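Local coordinates for serine protease MT3772 (Mycobacterium tuberculosis, PDB 3K6Y), which acts as a membrane-associated serine endopeptidase, of which this is the trypsin-like protease domain, and probably protects the bacterium against acid and oxidative stress, at residues 63-71 against 114-122; 130-138 against 179-190. One frame throughout, in Å; residues are numbered along the deposited sequence.

Contact 1 (63-71 against 114-122); sequences FVISPDRVM and PPPPLVFAA
Val64 is the main bump of 63-71, and the proline run Pro115-Pro117 supplies the hollow that receives it. Its CB sits 3.5 Å from Pro116 O, while the two methyls part over the run: CG2 goes to the Pro115 ring, 4.0 Å from CG, and CG1, placed anti to the backbone N (chi1 -176°), reaches to 3.6 Å from Pro117 CA. In return the Pro117 ring is laid on the backbone where the chain turns its corner, with CB 3.6 Å from Ile65 C, and its CG meets CD of the Pro67 ring. The run follows a polyproline-II-like course, and its prolines have no N-H to give to a sheet edge; the one direct hydrogen bond comes from the first residue after them, Leu118 N to Val64 O, 2.9 Å and almost straight at 176°. Two waters bridge the segments, one at each side of this bond along 114-122: one between Ile65 O and Leu118 O, the other between Asp68 N and Pro115 O.

Farther along, Phe120 is the second knob. Its leading atom CZ comes in at the edge of the Phe63 ring, near the ring plane and 3.9 Å from CE1, with the two side chains roughly perpendicular. Ile65 CG2 touches Phe120 CE1, and Met71 SD approaches at the rim of the Phe120 ring, 4.0 Å from CZ and 80° off the ring normal, an edge-type Met-aromatic contact. Met71 CB sits over one face of the Phe63 ring, offset toward its rim.

The contact lays the linker between the two barrels across the hairpin of strands 56-66 and 69-72. Phe63 and Met71 also rest on Val197 of strand 194-201, and Phe120 on Val194 of that strand and on Ala214 and Val217 of helix 214-218.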
loop_
_atom_site.group_PDB
_atom_site.type_symbol
_atom_site.label_atom_id
_atom_site.label_comp_id
_atom_site.label_asym_id
_atom_site.label_seq_id
_atom_site.Cartn_x
_atom_site.Cartn_y
_atom_site.Cartn_z
ATOM N N PHE A 63 18.871 7.795 -6.527
ATOM C CA PHE A 63 20.313 7.717 -6.712
ATOM C C PHE A 63 20.773 6.278 -6.533
ATOM O O PHE A 63 20.136 5.483 -5.833
ATOM C CB PHE A 63 21.076 8.700 -5.790
ATOM C CG PHE A 63 20.788 8.504 -4.332
ATOM C CD1 PHE A 63 21.658 7.785 -3.510
ATOM C CD2 PHE A 63 19.623 9.029 -3.760
ATOM C CE1 PHE A 63 21.366 7.582 -2.165
ATOM C CE2 PHE A 63 19.326 8.831 -2.429
ATOM C CZ PHE A 63 20.199 8.116 -1.617
ATOM N N VAL A 64 21.890 5.961 -7.176
ATOM C CA VAL A 64 22.418 4.608 -7.138
ATOM C C VAL A 64 23.065 4.347 -5.778
ATOM O O VAL A 64 23.963 5.081 -5.345
ATOM C CB VAL A 64 23.419 4.381 -8.272
ATOM C CG1 VAL A 64 23.889 2.940 -8.269
ATOM C CG2 VAL A 64 22.802 4.731 -9.618
ATOM N N ILE A 65 22.599 3.295 -5.100
ATOM C CA ILE A 65 23.155 2.922 -3.790
ATOM C C ILE A 65 24.054 1.689 -3.837
ATOM O O ILE A 65 24.823 1.452 -2.911
ATOM C CB ILE A 65 22.042 2.719 -2.744
ATOM C CG1 ILE A 65 20.935 1.771 -3.248
ATOM C CG2 ILE A 65 21.495 4.076 -2.308
ATOM C CD1 ILE A 65 19.990 1.273 -2.165
ATOM N N SER A 66 23.941 0.909 -4.901
ATOM C CA SER A 66 24.758 -0.291 -5.095
ATOM C C SER A 66 24.504 -0.633 -6.576
ATOM O O SER A 66 23.510 -0.193 -7.148
ATOM C CB SER A 66 24.277 -1.387 -4.151
ATOM O OG SER A 66 25.199 -2.466 -4.075
ATOM N N PRO A 67 25.377 -1.426 -7.224
ATOM C CA PRO A 67 25.069 -1.715 -8.640
ATOM C C PRO A 67 23.631 -2.215 -8.863
ATOM O O PRO A 67 23.151 -3.086 -8.112
ATOM C CB PRO A 67 26.129 -2.765 -9.012
ATOM C CG PRO A 67 27.311 -2.351 -8.126
ATOM C CD PRO A 67 26.681 -1.972 -6.796
ATOM N N ASP A 68 22.941 -1.628 -9.839
ATOM C CA ASP A 68 21.583 -2.062 -10.163
ATOM C C ASP A 68 20.576 -1.850 -9.036
ATOM O O ASP A 68 19.509 -2.481 -9.035
ATOM C CB ASP A 68 21.548 -3.490 -10.688
ATOM C CG ASP A 68 22.264 -3.654 -12.004
ATOM O OD1 ASP A 68 22.789 -2.676 -12.558
ATOM O OD2 ASP A 68 22.239 -4.799 -12.501
ATOM N N ARG A 69 20.867 -0.918 -8.117
ATOM C CA ARG A 69 19.945 -0.596 -7.018
ATOM C C ARG A 69 19.870 0.906 -6.834
ATOM O O ARG A 69 20.891 1.583 -6.719
ATOM C CB ARG A 69 20.395 -1.247 -5.699
ATOM C CG ARG A 69 20.310 -2.770 -5.647
ATOM C CD ARG A 69 18.848 -3.188 -5.596
ATOM N NE ARG A 69 18.614 -4.627 -5.468
ATOM C CZ ARG A 69 18.566 -5.470 -6.492
ATOM N NH1 ARG A 69 18.863 -5.046 -7.722
ATOM N NH2 ARG A 69 18.254 -6.739 -6.267
ATOM N N VAL A 70 18.639 1.420 -6.824
ATOM C CA VAL A 70 18.384 2.848 -6.721
ATOM C C VAL A 70 17.501 3.118 -5.492
ATOM O O VAL A 70 16.504 2.411 -5.271
ATOM C CB VAL A 70 17.686 3.344 -7.995
ATOM C CG1 VAL A 70 17.084 4.739 -7.818
ATOM C CG2 VAL A 70 18.680 3.374 -9.132
ATOM N N MET A 71 17.864 4.125 -4.696
ATOM C CA MET A 71 17.018 4.557 -3.589
ATOM C C MET A 71 16.234 5.811 -4.027
ATOM O O MET A 71 16.778 6.694 -4.731
ATOM C CB MET A 71 17.858 4.870 -2.336
ATOM C CG MET A 71 16.982 5.318 -1.169
ATOM S SD MET A 71 17.899 5.415 0.392
ATOM C CE MET A 71 18.112 3.687 0.830
ATOM N N PRO A 114 24.008 1.538 -15.842
ATOM C CA PRO A 114 25.458 1.805 -15.894
ATOM C C PRO A 114 26.151 2.554 -14.753
ATOM O O PRO A 114 27.258 2.192 -14.409
ATOM C CB PRO A 114 25.643 2.552 -17.232
ATOM C CG PRO A 114 24.471 2.122 -18.043
ATOM C CD PRO A 114 23.323 2.057 -17.038
ATOM N N PRO A 115 25.557 3.624 -14.196
ATOM C CA PRO A 115 26.362 4.412 -13.258
ATOM C C PRO A 115 26.714 3.731 -11.942
ATOM O O PRO A 115 25.983 2.860 -11.465
ATOM C CB PRO A 115 25.524 5.659 -13.010
ATOM C CG PRO A 115 24.153 5.289 -13.392
ATOM C CD PRO A 115 24.268 4.273 -14.486
ATOM N N PRO A 116 27.816 4.177 -11.320
ATOM C CA PRO A 116 28.268 3.562 -10.093
ATOM C C PRO A 116 27.486 4.072 -8.881
ATOM O O PRO A 116 26.818 5.107 -8.947
ATOM C CB PRO A 116 29.730 4.034 -10.008
ATOM C CG PRO A 116 29.677 5.421 -10.594
ATOM C CD PRO A 116 28.728 5.259 -11.757
ATOM N N PRO A 117 27.592 3.360 -7.754
ATOM C CA PRO A 117 26.915 3.809 -6.558
ATOM C C PRO A 117 27.580 4.998 -5.906
ATOM O O PRO A 117 28.786 5.252 -6.090
ATOM C CB PRO A 117 27.014 2.610 -5.613
ATOM C CG PRO A 117 28.199 1.809 -6.091
ATOM C CD PRO A 117 28.290 2.069 -7.574
ATOM N N LEU A 118 26.780 5.683 -5.106
ATOM C CA LEU A 118 27.258 6.690 -4.168
ATOM C C LEU A 118 27.370 6.069 -2.797
ATOM O O LEU A 118 26.646 5.129 -2.498
ATOM C CB LEU A 118 26.290 7.876 -4.101
ATOM C CG LEU A 118 26.034 8.543 -5.456
ATOM C CD1 LEU A 118 25.069 9.686 -5.274
ATOM C CD2 LEU A 118 27.322 9.039 -6.101
ATOM N N VAL A 119 28.257 6.600 -1.961
ATOM C CA VAL A 119 28.434 6.081 -0.611
ATOM C C VAL A 119 27.740 7.008 0.362
ATOM O O VAL A 119 27.789 8.235 0.192
ATOM C CB VAL A 119 29.950 5.978 -0.238
ATOM C CG1 VAL A 119 30.151 5.154 1.025
ATOM C CG2 VAL A 119 30.723 5.345 -1.359
ATOM N N PHE A 120 27.083 6.416 1.357
ATOM C CA PHE A 120 26.536 7.179 2.477
ATOM C C PHE A 120 27.664 7.678 3.356
ATOM O O PHE A 120 28.604 6.929 3.675
ATOM C CB PHE A 120 25.553 6.328 3.298
ATOM C CG PHE A 120 24.239 6.127 2.611
ATOM C CD1 PHE A 120 23.912 4.889 2.057
ATOM C CD2 PHE A 120 23.324 7.185 2.505
ATOM C CE1 PHE A 120 22.718 4.691 1.393
ATOM C CE2 PHE A 120 22.112 6.989 1.844
ATOM C CZ PHE A 120 21.802 5.744 1.304
ATOM N N ALA A 121 27.591 8.948 3.730
ATOM C CA ALA A 121 28.563 9.541 4.658
ATOM C C ALA A 121 28.522 8.850 6.010
ATOM O O ALA A 121 27.449 8.568 6.532
ATOM C CB ALA A 121 28.304 11.020 4.827
ATOM N N ALA A 122 29.708 8.583 6.558
ATOM C CA ALA A 122 29.866 7.853 7.814
ATOM C C ALA A 122 29.468 8.654 9.056
ATOM O O ALA A 122 29.073 8.063 10.057
ATOM C CB ALA A 122 31.297 7.345 7.951
HETATM O O HOH W 1 25.025 3.440 -0.929
HETATM O O HOH W 2 24.037 0.617 -11.281
#

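Contact 2 (130-138 against 179-190); sequences DVVVLGYPG and EQGDSGGPLIDL
Leu187 overlaps Val131 and Val133 together: its CD1 lies 3.8 Å from Val131 CG2 and 3.7 Å from Val133 CG2, brought there by a chi1 of -179° that swings CG away from the backbone N. The other sheet face carries Val132 and Ile188, and Ile188 CD1 meets Leu134 CD1 at 3.9 Å, the two side chains crossing at about a right angle. Between these layers strands 130-135 and 186-188 run antiparallel at 153°. Val132 and Ile188 form the hydrogen-bonded pair, Val132 N to Ile188 O at 3.0 Å and Ile188 N to Val132 O at 2.9 Å; Leu134 N adds a bond to Pro186 O.

Past the strands the segments stay together through Gly138 N, 2.8 Å from Gln180 O, and the Pro137 ring, packed against the carboxylate of Glu179. The end of the Asp182 side chain comes back toward 130-138, its OD1 near Pro137 CD and beside Gly135 CA; OD2 accepts Glu179 N at 2.9 Å, bracing the first of two type II turns. A water joins Leu134 O to Asp182 O.

Ser183 lies within the second turn, Asp182 to Gly185, its side chain starting away from 130-138; its OG is hydrogen-bonded to His75 NE2, consistent with the predicted catalytic triad. The backbone bonds and the buried Asp182 carboxylate thus probably help hold the loop carrying the predicted nucleophile, which itself takes no part in the contact.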
loop_
_atom_site.group_PDB
_atom_site.type_symbol
_atom_site.label_atom_id
_atom_site.label_comp_id
_atom_site.label_asym_id
_atom_site.label_seq_id
_atom_site.Cartn_x
_atom_site.Cartn_y
_atom_site.Cartn_z
ATOM N N ASP A 130 28.134 23.564 4.029
ATOM C CA ASP A 130 27.790 23.649 2.608
ATOM C C ASP A 130 27.420 22.252 2.111
ATOM O O ASP A 130 28.195 21.299 2.243
ATOM C CB ASP A 130 28.975 24.106 1.743
ATOM C CG ASP A 130 29.356 25.565 1.939
ATOM O OD1 ASP A 130 28.503 26.442 2.170
ATOM O OD2 ASP A 130 30.572 25.847 1.811
ATOM N N VAL A 131 26.231 22.141 1.536
ATOM C CA VAL A 131 25.721 20.877 0.996
ATOM C C VAL A 131 24.948 21.181 -0.289
ATOM O O VAL A 131 24.663 22.345 -0.593
ATOM C CB VAL A 131 24.853 20.139 2.052
ATOM C CG1 VAL A 131 25.732 19.600 3.211
ATOM C CG2 VAL A 131 23.742 21.060 2.595
ATOM N N VAL A 132 24.630 20.141 -1.061
ATOM C CA VAL A 132 23.975 20.344 -2.340
ATOM C C VAL A 132 22.835 19.352 -2.505
ATOM O O VAL A 132 22.994 18.156 -2.279
ATOM C CB VAL A 132 24.942 20.231 -3.546
ATOM C CG1 VAL A 132 24.346 20.898 -4.748
ATOM C CG2 VAL A 132 26.330 20.826 -3.227
ATOM N N VAL A 133 21.677 19.865 -2.900
ATOM C CA VAL A 133 20.530 19.042 -3.270
ATOM C C VAL A 133 20.636 18.735 -4.761
ATOM O O VAL A 133 20.780 19.649 -5.568
ATOM C CB VAL A 133 19.198 19.801 -2.969
ATOM C CG1 VAL A 133 17.976 19.143 -3.650
ATOM C CG2 VAL A 133 19.002 19.929 -1.478
ATOM N N LEU A 134 20.601 17.460 -5.128
ATOM C CA LEU A 134 20.695 17.085 -6.543
ATOM C C LEU A 134 19.403 16.426 -6.992
ATOM O O LEU A 134 18.941 15.472 -6.359
ATOM C CB LEU A 134 21.865 16.124 -6.772
ATOM C CG LEU A 134 23.221 16.597 -6.262
ATOM C CD1 LEU A 134 24.257 15.519 -6.579
ATOM C CD2 LEU A 134 23.607 17.920 -6.893
ATOM N N GLY A 135 18.842 16.887 -8.105
ATOM C CA GLY A 135 17.606 16.274 -8.562
ATOM C C GLY A 135 17.086 16.830 -9.858
ATOM O O GLY A 135 17.805 17.518 -10.591
ATOM N N TYR A 136 15.831 16.501 -10.146
ATOM C CA TYR A 136 15.205 16.822 -11.420
ATOM C C TYR A 136 13.905 17.600 -11.213
ATOM O O TYR A 136 12.806 17.046 -11.366
ATOM C CB TYR A 136 14.950 15.538 -12.213
ATOM C CG TYR A 136 16.218 14.827 -12.611
ATOM C CD1 TYR A 136 16.808 15.060 -13.855
ATOM C CD2 TYR A 136 16.825 13.907 -11.756
ATOM C CE1 TYR A 136 17.981 14.399 -14.234
ATOM C CE2 TYR A 136 17.992 13.281 -12.108
ATOM C CZ TYR A 136 18.553 13.502 -13.338
ATOM O OH TYR A 136 19.717 12.861 -13.699
ATOM N N PRO A 137 14.019 18.893 -10.874
ATOM C CA PRO A 137 12.815 19.718 -10.680
ATOM C C PRO A 137 11.898 19.657 -11.892
ATOM O O PRO A 137 12.354 19.745 -13.025
ATOM C CB PRO A 137 13.378 21.134 -10.544
ATOM C CG PRO A 137 14.781 20.962 -10.053
ATOM C CD PRO A 137 15.268 19.654 -10.660
ATOM N N GLY A 138 10.606 19.479 -11.636
ATOM C CA GLY A 138 9.604 19.481 -12.703
ATOM C C GLY A 138 9.722 18.333 -13.682
ATOM O O GLY A 138 9.108 18.368 -14.760
ATOM N N GLU A 179 12.511 22.001 -4.775
ATOM C CA GLU A 179 11.484 22.121 -5.809
ATOM C C GLU A 179 10.790 20.792 -6.012
ATOM O O GLU A 179 11.365 19.732 -5.762
ATOM C CB GLU A 179 12.112 22.544 -7.135
ATOM C CG GLU A 179 12.785 23.930 -7.122
ATOM C CD GLU A 179 13.408 24.266 -8.459
ATOM O OE1 GLU A 179 12.630 24.479 -9.420
ATOM O OE2 GLU A 179 14.659 24.345 -8.548
ATOM N N GLN A 180 9.558 20.839 -6.496
ATOM C CA GLN A 180 8.829 19.637 -6.864
ATOM C C GLN A 180 9.635 18.909 -7.914
ATOM O O GLN A 180 10.026 19.486 -8.933
ATOM C CB GLN A 180 7.453 19.983 -7.428
ATOM C CG GLN A 180 6.481 20.542 -6.406
ATOM C CD GLN A 180 5.102 20.744 -6.999
ATOM O OE1 GLN A 180 4.957 20.935 -8.210
ATOM N NE2 GLN A 180 4.079 20.692 -6.150
ATOM N N GLY A 181 9.880 17.632 -7.645
ATOM C CA GLY A 181 10.721 16.788 -8.495
ATOM C C GLY A 181 12.044 16.453 -7.849
ATOM O O GLY A 181 12.693 15.489 -8.252
ATOM N N ASP A 182 12.421 17.201 -6.816
ATOM C CA ASP A 182 13.648 16.916 -6.063
ATOM C C ASP A 182 13.490 15.729 -5.101
ATOM O O ASP A 182 14.493 15.150 -4.679
ATOM C CB ASP A 182 14.105 18.124 -5.222
ATOM C CG ASP A 182 14.861 19.187 -6.021
ATOM O OD1 ASP A 182 15.623 18.820 -6.949
ATOM O OD2 ASP A 182 14.744 20.390 -5.639
ATOM N N SER A 183 12.257 15.391 -4.708
ATOM C CA SER A 183 12.039 14.261 -3.797
ATOM C C SER A 183 12.785 13.040 -4.270
ATOM O O SER A 183 12.691 12.663 -5.437
ATOM C CB SER A 183 10.574 13.890 -3.754
ATOM O OG SER A 183 9.879 14.717 -2.850
ATOM N N GLY A 184 13.493 12.406 -3.340
ATOM C CA GLY A 184 14.179 11.144 -3.591
ATOM C C GLY A 184 15.643 11.331 -3.911
ATOM O O GLY A 184 16.409 10.365 -3.913
ATOM N N GLY A 185 16.038 12.572 -4.188
ATOM C CA GLY A 185 17.415 12.841 -4.548
ATOM C C GLY A 185 18.294 12.914 -3.326
ATOM O O GLY A 185 17.834 13.094 -2.191
ATOM N N PRO A 186 19.591 12.802 -3.554
ATOM C CA PRO A 186 20.505 12.893 -2.439
ATOM C C PRO A 186 20.829 14.337 -2.035
ATOM O O PRO A 186 20.924 15.214 -2.881
ATOM C CB PRO A 186 21.771 12.215 -2.993
ATOM C CG PRO A 186 21.745 12.573 -4.449
ATOM C CD PRO A 186 20.289 12.612 -4.834
ATOM N N LEU A 187 21.031 14.537 -0.738
ATOM C CA LEU A 187 21.758 15.695 -0.240
ATOM C C LEU A 187 23.197 15.252 -0.114
ATOM O O LEU A 187 23.488 14.286 0.602
ATOM C CB LEU A 187 21.226 16.069 1.133
ATOM C CG LEU A 187 21.895 17.298 1.757
ATOM C CD1 LEU A 187 21.403 18.570 1.045
ATOM C CD2 LEU A 187 21.616 17.383 3.250
ATOM N N ILE A 188 24.078 15.917 -0.843
ATOM C CA ILE A 188 25.482 15.515 -0.788
ATOM C C ILE A 188 26.334 16.533 -0.074
ATOM O O ILE A 188 26.037 17.730 -0.051
ATOM C CB ILE A 188 26.079 15.209 -2.171
ATOM C CG1 ILE A 188 26.015 16.420 -3.099
ATOM C CG2 ILE A 188 25.409 13.976 -2.796
ATOM C CD1 ILE A 188 27.125 16.437 -4.176
ATOM N N ASP A 189 27.407 16.031 0.523
ATOM C CA ASP A 189 28.449 16.899 1.063
ATOM C C ASP A 189 29.468 17.200 -0.034
ATOM O O ASP A 189 29.363 16.718 -1.157
ATOM C CB ASP A 189 29.084 16.306 2.330
ATOM C CG ASP A 189 29.846 15.010 2.092
ATOM O OD1 ASP A 189 30.062 14.300 3.103
ATOM O OD2 ASP A 189 30.265 14.703 0.952
ATOM N N LEU A 190 30.484 17.989 0.300
ATOM C CA LEU A 190 31.424 18.426 -0.720
ATOM C C LEU A 190 32.423 17.341 -1.115
ATOM O O LEU A 190 33.194 17.530 -2.055
ATOM C CB LEU A 190 32.138 19.706 -0.282
ATOM C CG LEU A 190 31.192 20.907 -0.159
ATOM C CD1 LEU A 190 31.964 22.205 -0.033
ATOM C CD2 LEU A 190 30.211 20.996 -1.331
HETATM O O HOH W 3 29.840 19.489 3.368
HETATM O O HOH W 4 17.028 16.101 -4.140
#

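Contact 2 is the more central, about 7 Å from the middle of the chain to its centre against about 13 Å for contact 1, and it buries 824 Å² against 444 Å². It joins the first and last strands in the order of the C-terminal barrel, closing that barrel with backbone hydrogen bonds; contact 1 fastens the interbarrel linker to the N-terminal barrel with one direct bond, two waters and mainly proline and aromatic packing, partly at the surface. No segment is shared, yet the two meet at the barrel interface, where Phe63 CD2 lies 3.5 Å from Gly184 O. The aromatic packing of contact 1 thereby borders the loop that carries Ser183.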